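Local coordinates for protein vestitone reductase (Medicago sativa, PDB 2P4H) that catalyses the stereospecific NADPH-dependent reduction of (3R)-vestitone to the isoflavanol DMI, the penultimate step in making the phytoalexin medicarpin, at residues A265-P268 / E269-I272. Sequence-based numbering, arbitrary orientation.
Sequences AKYP and EYQI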
ATOM      1  N   ALA A 265     -22.561  14.073   8.290  1.00 13.96           N
ATOM      2  CA  ALA A 265     -23.867  13.689   7.777  1.00 12.87           C
ATOM      3  C   ALA A 265     -24.154  12.199   7.934  1.00 13.99           C
ATOM      4  O   ALA A 265     -25.264  11.807   8.297  1.00 15.49           O
ATOM      5  CB  ALA A 265     -23.984  14.089   6.306  1.00 14.04           C
ATOM      6  N   LYS A 266     -23.152  11.364   7.682  1.00 13.82           N
ATOM      7  CA  LYS A 266     -23.343   9.921   7.766  1.00 15.29           C
ATOM      8  C   LYS A 266     -23.218   9.315   9.161  1.00 15.16           C
ATOM      9  O   LYS A 266     -23.807   8.268   9.428  1.00 17.11           O
ATOM     10  CB  LYS A 266     -22.375   9.212   6.811  1.00 16.55           C
ATOM     11  CG  LYS A 266     -22.497   9.652   5.356  1.00 20.77           C
ATOM     12  CD  LYS A 266     -23.921   9.510   4.832  1.00 24.83           C
ATOM     13  CE  LYS A 266     -24.029  10.004   3.395  1.00 26.72           C
ATOM     14  NZ  LYS A 266     -25.434   9.973   2.892  1.00 28.81           N
ATOM     15  N   TYR A 267     -22.465   9.964  10.045  1.00 14.27           N
ATOM     16  CA  TYR A 267     -22.269   9.447  11.399  1.00 14.27           C
ATOM     17  C   TYR A 267     -22.538  10.515  12.454  1.00 16.17           C
ATOM     18  O   TYR A 267     -21.628  10.961  13.149  1.00 16.12           O
ATOM     19  CB  TYR A 267     -20.838   8.916  11.549  1.00 14.26           C
ATOM     20  CG  TYR A 267     -20.452   7.943  10.460  1.00 13.31           C
ATOM     21  CD1 TYR A 267     -20.847   6.607  10.514  1.00 15.32           C
ATOM     22  CD2 TYR A 267     -19.750   8.379   9.337  1.00 13.60           C
ATOM     23  CE1 TYR A 267     -20.555   5.728   9.470  1.00 14.48           C
ATOM     24  CE2 TYR A 267     -19.458   7.516   8.292  1.00 14.72           C
ATOM     25  CZ  TYR A 267     -19.864   6.194   8.361  1.00 13.80           C
ATOM     26  OH  TYR A 267     -19.599   5.347   7.312  1.00 17.39           O
ATOM     27  N   PRO A 268     -23.806  10.930  12.591  1.00 18.64           N
ATOM     28  CA  PRO A 268     -24.188  11.951  13.571  1.00 18.89           C
ATOM     29  C   PRO A 268     -23.905  11.543  15.017  1.00 20.02           C
ATOM     30  O   PRO A 268     -23.892  12.387  15.914  1.00 21.96           O
ATOM     31  CB  PRO A 268     -25.678  12.149  13.296  1.00 19.68           C
ATOM     32  CG  PRO A 268     -26.111  10.803  12.825  1.00 21.16           C
ATOM     33  CD  PRO A 268     -24.990  10.413  11.885  1.00 18.23           C
ATOM     34  N   GLU A 269     -23.666  10.254  15.237  1.00 20.91           N
ATOM     35  CA  GLU A 269     -23.389   9.743  16.579  1.00 20.87           C
ATOM     36  C   GLU A 269     -22.031  10.182  17.123  1.00 22.06           C
ATOM     37  O   GLU A 269     -21.776  10.077  18.322  1.00 23.42           O
ATOM     38  CB  GLU A 269     -23.462   8.213  16.595  1.00 21.23           C
ATOM     39  CG  GLU A 269     -22.522   7.533  15.606  1.00 20.52           C
ATOM     40  CD  GLU A 269     -23.193   7.210  14.281  1.00 20.25           C
ATOM     41  OE1 GLU A 269     -23.996   8.030  13.797  1.00 20.78           O
ATOM     42  OE2 GLU A 269     -22.910   6.131  13.719  1.00 23.15           O
ATOM     43  N   TYR A 270     -21.157  10.668  16.247  1.00 20.09           N
ATOM     44  CA  TYR A 270     -19.833  11.108  16.676  1.00 19.80           C
ATOM     45  C   TYR A 270     -19.708  12.623  16.737  1.00 21.02           C
ATOM     46  O   TYR A 270     -20.335  13.340  15.958  1.00 21.58           O
ATOM     47  CB  TYR A 270     -18.752  10.575  15.727  1.00 19.07           C
ATOM     48  CG  TYR A 270     -18.702   9.070  15.626  1.00 19.35           C
ATOM     49  CD1 TYR A 270     -18.556   8.281  16.766  1.00 21.23           C
ATOM     50  CD2 TYR A 270     -18.806   8.434  14.391  1.00 19.28           C
ATOM     51  CE1 TYR A 270     -18.518   6.894  16.679  1.00 21.09           C
ATOM     52  CE2 TYR A 270     -18.770   7.046  14.291  1.00 19.73           C
ATOM     53  CZ  TYR A 270     -18.628   6.283  15.440  1.00 21.17           C
ATOM     54  OH  TYR A 270     -18.612   4.911  15.352  1.00 22.37           O
ATOM     55  N   GLN A 271     -18.897  13.101  17.674  1.00 21.54           N
ATOM     56  CA  GLN A 271     -18.643  14.527  17.808  1.00 23.08           C
ATOM     57  C   GLN A 271     -17.546  14.806  16.790  1.00 21.82           C
ATOM     58  O   GLN A 271     -16.393  14.417  16.980  1.00 23.45           O
ATOM     59  CB  GLN A 271     -18.160  14.862  19.223  1.00 26.37           C
ATOM     60  CG  GLN A 271     -19.277  15.063  20.248  1.00 32.11           C
ATOM     61  CD  GLN A 271     -20.284  13.927  20.267  1.00 35.24           C
ATOM     62  OE1 GLN A 271     -21.010  13.707  19.297  1.00 39.22           O
ATOM     63  NE2 GLN A 271     -20.333  13.199  21.378  1.00 37.92           N
ATOM     64  N   ILE A 272     -17.918  15.462  15.698  1.00 19.08           N
ATOM     65  CA  ILE A 272     -16.979  15.763  14.625  1.00 17.56           C
ATOM     66  C   ILE A 272     -16.795  17.256  14.415  1.00 15.85           C
ATOM     67  O   ILE A 272     -17.770  18.008  14.362  1.00 15.37           O
ATOM     68  CB  ILE A 272     -17.468  15.137  13.299  1.00 17.32           C
ATOM     69  CG1 ILE A 272     -17.550  13.615  13.445  1.00 18.72           C
ATOM     70  CG2 ILE A 272     -16.544  15.529  12.154  1.00 16.93           C
ATOM     71  CD1 ILE A 272     -18.181  12.917  12.259  1.00 20.52           C
TER
HETATM   72  O   HOH W   1     -24.135   6.063  11.118  1.00 26.97           O
HETATM   73  O   HOH W   2     -21.249  13.709  13.372  1.00 20.39           O
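Tyr-267 and Tyr-270 are the first and last residues of a type I beta turn, with Pro-268 and Glu-269 at its corners, a local contact at the protein surface that swings the chain out of helix 256-266 into the loop leading to strand 284-285. The turn is closed by a nearly straight hydrogen bond, Tyr-270 N to Tyr-267 O (3.1 Å, 171° at the hydrogen). Tyr-267 is the first residue to leave helical geometry, and Pro-268 suits the second position because its ring already holds phi at -61°. CB of Tyr-267 packs on CD2 of Tyr-270 at 3.5 Å. Both tyrosines also reach Ile-313 of helix 305-319, where the buried Tyr-267 ring is long enough for its hydroxyl to hydrogen-bond to the carboxylate of Asp-310. Glu-269 suits the surface corner, offering a methylene to a ring and a charged end to water. With CG between its backbone N and carbonyl carbon (chi1 57°) and a bend at chi2, CG lies 3.8 Å above the centre of the Tyr-270 ring, while OE2 meets the Tyr-267 ring edge in plane, 3.8 Å from CD1. One water donates to both Tyr-267 O and Tyr-270 O, so the Tyr-267 carbonyl accepts from this water as well as from Tyr-270 N. A second donates to Lys-266 O at the helix end (2.8 Å) and to OE2 of Glu-269 (2.9 Å).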